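Spherulin 3A (Physarum polycephalum, PDB 1HDF) serves as a calcium-binding structural protein of the slime mould, a dimer built on the single-domain beta/gamma-crystallin fold. Local coordinates at residues Leu43-Ser48 / Ala90-Ile95. Residues are numbered along the deposited sequence; the frame is centred on the assembly and turned at random.
Sequences LNDVVS and AISSMI. With CA (calcium ion), chain D; CA (calcium ion), chain C.
Ala90 and Asp45 meet at a calcium ion as adjacent ligands: Ala90 O and Asp45 OD1 each bind the metal at 2.5 Å. Ala90 O stands 3.1 Å from Asp45 OD1. The Ala90 N donates to a water 3.0 Å away, which in turn donates a hydrogen bond to Val47 O. At Ile91 the backbone O takes the N-H of Asp45 N (3.2 Å, 162° at the hydrogen), while Ile91 CD1 comes to 4.3 Å from Val47 CG1, with Ile60 against Ile91, and Leu17 and Leu82 against Val47. Ser92 OG binds the same calcium at 2.4 Å and accepts a 2.7 Å bond from Asn44 ND2. With Asn44 CG anti to its backbone N (chi1 -164°), the amide points its N-H at that hydroxyl, which lies in the amide plane. An alanine here would probably leave Ser92 OG without its amide donor, held by the calcium with one restraint fewer. Lys62 O and three waters complete this site; Val46 O and Ser48 OG serve a second calcium with Lys19 and Asp89. This is the paired calcium arrangement of the beta/gamma-crystallin domain, in which one Greek key's loop lends a ligand to the other's site, so calcium binding is likely to tie the two motifs together.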
loop_
_atom_site.group_PDB
_atom_site.type_symbol
_atom_site.label_atom_id
_atom_site.label_comp_id
_atom_site.label_asym_id
_atom_site.label_seq_id
_atom_site.Cartn_x
_atom_site.Cartn_y
_atom_site.Cartn_z
ATOM N N LEU A 43 -21.989 -3.969 5.235
ATOM C CA LEU A 43 -21.140 -5.005 4.650
ATOM C C LEU A 43 -20.874 -6.145 5.620
ATOM O O LEU A 43 -20.889 -7.318 5.242
ATOM C CB LEU A 43 -19.796 -4.411 4.227
ATOM C CG LEU A 43 -19.007 -5.042 3.073
ATOM C CD1 LEU A 43 -17.536 -4.658 3.217
ATOM C CD2 LEU A 43 -19.150 -6.544 3.073
ATOM N N ASN A 44 -20.627 -5.796 6.875
ATOM C CA ASN A 44 -20.322 -6.792 7.894
ATOM C C ASN A 44 -21.388 -7.857 8.085
ATOM O O ASN A 44 -22.580 -7.564 8.138
ATOM C CB ASN A 44 -20.077 -6.124 9.245
ATOM C CG ASN A 44 -19.394 -7.057 10.230
ATOM O OD1 ASN A 44 -19.674 -7.037 11.429
ATOM N ND2 ASN A 44 -18.481 -7.879 9.722
ATOM N N ASP A 45 -20.929 -9.096 8.200
ATOM C CA ASP A 45 -21.785 -10.248 8.426
ATOM C C ASP A 45 -22.988 -10.460 7.510
ATOM O O ASP A 45 -24.002 -10.985 7.962
ATOM C CB ASP A 45 -22.265 -10.244 9.882
ATOM C CG ASP A 45 -21.126 -10.435 10.872
ATOM O OD1 ASP A 45 -20.045 -10.894 10.448
ATOM O OD2 ASP A 45 -21.314 -10.146 12.074
ATOM N N VAL A 46 -22.894 -10.073 6.237
ATOM C CA VAL A 46 -24.021 -10.292 5.321
ATOM C C VAL A 46 -23.655 -11.021 4.030
ATOM O O VAL A 46 -24.536 -11.435 3.284
ATOM C CB VAL A 46 -24.724 -8.965 4.917
ATOM C CG1 VAL A 46 -25.106 -8.172 6.176
ATOM C CG2 VAL A 46 -23.834 -8.157 3.980
ATOM N N VAL A 47 -22.360 -11.182 3.773
ATOM C CA VAL A 47 -21.895 -11.842 2.555
ATOM C C VAL A 47 -22.300 -13.317 2.476
ATOM O O VAL A 47 -22.114 -14.075 3.422
ATOM C CB VAL A 47 -20.354 -11.714 2.416
ATOM C CG1 VAL A 47 -19.870 -12.420 1.158
ATOM C CG2 VAL A 47 -19.971 -10.245 2.363
ATOM N N SER A 48 -22.845 -13.719 1.332
ATOM C CA SER A 48 -23.283 -15.093 1.150
ATOM C C SER A 48 -22.656 -15.816 -0.040
ATOM O O SER A 48 -22.630 -17.041 -0.060
ATOM C CB SER A 48 -24.805 -15.129 1.046
ATOM O OG SER A 48 -25.376 -14.646 2.253
ATOM N N ALA A 90 -20.957 -13.878 8.029
ATOM C CA ALA A 90 -20.031 -13.825 9.157
ATOM C C ALA A 90 -18.672 -13.208 8.870
ATOM O O ALA A 90 -17.896 -12.973 9.799
ATOM C CB ALA A 90 -19.844 -15.223 9.726
ATOM N N ILE A 91 -18.376 -12.949 7.601
ATOM C CA ILE A 91 -17.087 -12.372 7.239
ATOM C C ILE A 91 -16.986 -10.945 7.750
ATOM O O ILE A 91 -17.918 -10.152 7.594
ATOM C CB ILE A 91 -16.880 -12.399 5.712
ATOM C CG1 ILE A 91 -16.891 -13.853 5.224
ATOM C CG2 ILE A 91 -15.553 -11.739 5.348
ATOM C CD1 ILE A 91 -16.813 -13.997 3.728
ATOM N N SER A 92 -15.857 -10.619 8.370
ATOM C CA SER A 92 -15.669 -9.286 8.919
ATOM C C SER A 92 -14.368 -8.611 8.502
ATOM O O SER A 92 -14.090 -7.489 8.915
ATOM C CB SER A 92 -15.769 -9.342 10.442
ATOM O OG SER A 92 -17.028 -9.863 10.849
ATOM N N SER A 93 -13.570 -9.303 7.693
ATOM C CA SER A 93 -12.314 -8.757 7.178
ATOM C C SER A 93 -11.865 -9.637 6.014
ATOM O O SER A 93 -12.316 -10.773 5.873
ATOM C CB SER A 93 -11.225 -8.690 8.270
ATOM O OG SER A 93 -10.864 -9.963 8.767
HETATM N N MSE A 94 -10.985 -9.115 5.174
HETATM C CA MSE A 94 -10.539 -9.879 4.031
HETATM C C MSE A 94 -9.254 -9.319 3.445
HETATM O O MSE A 94 -9.018 -8.116 3.494
HETATM C CB MSE A 94 -11.652 -9.888 2.972
HETATM C CG MSE A 94 -11.298 -10.575 1.663
HETATM SE SE MSE A 94 -12.817 -10.773 0.458
HETATM C CE MSE A 94 -12.849 -8.990 -0.267
ATOM N N ILE A 95 -8.425 -10.214 2.916
ATOM C CA ILE A 95 -7.160 -9.858 2.276
ATOM C C ILE A 95 -7.236 -10.278 0.809
ATOM O O ILE A 95 -7.590 -11.422 0.496
ATOM C CB ILE A 95 -5.953 -10.592 2.927
ATOM C CG1 ILE A 95 -5.658 -10.001 4.307
ATOM C CG2 ILE A 95 -4.726 -10.458 2.044
ATOM C CD1 ILE A 95 -4.562 -10.714 5.066
HETATM CA CA CA D . -18.143 -11.686 11.874
HETATM CA CA CA C . -26.276 -12.832 3.314
HETATM O O HOH W 1 -19.000 -9.919 13.631
HETATM O O HOH W 2 -20.033 -14.105 5.216
HETATM O O HOH W 3 -27.612 -11.156 4.575
HETATM O O HOH W 4 -28.362 -14.412 3.611
HETATM O O HOH W 5 -17.096 -11.419 14.388
HETATM O O HOH W 6 -19.483 -13.760 13.151
#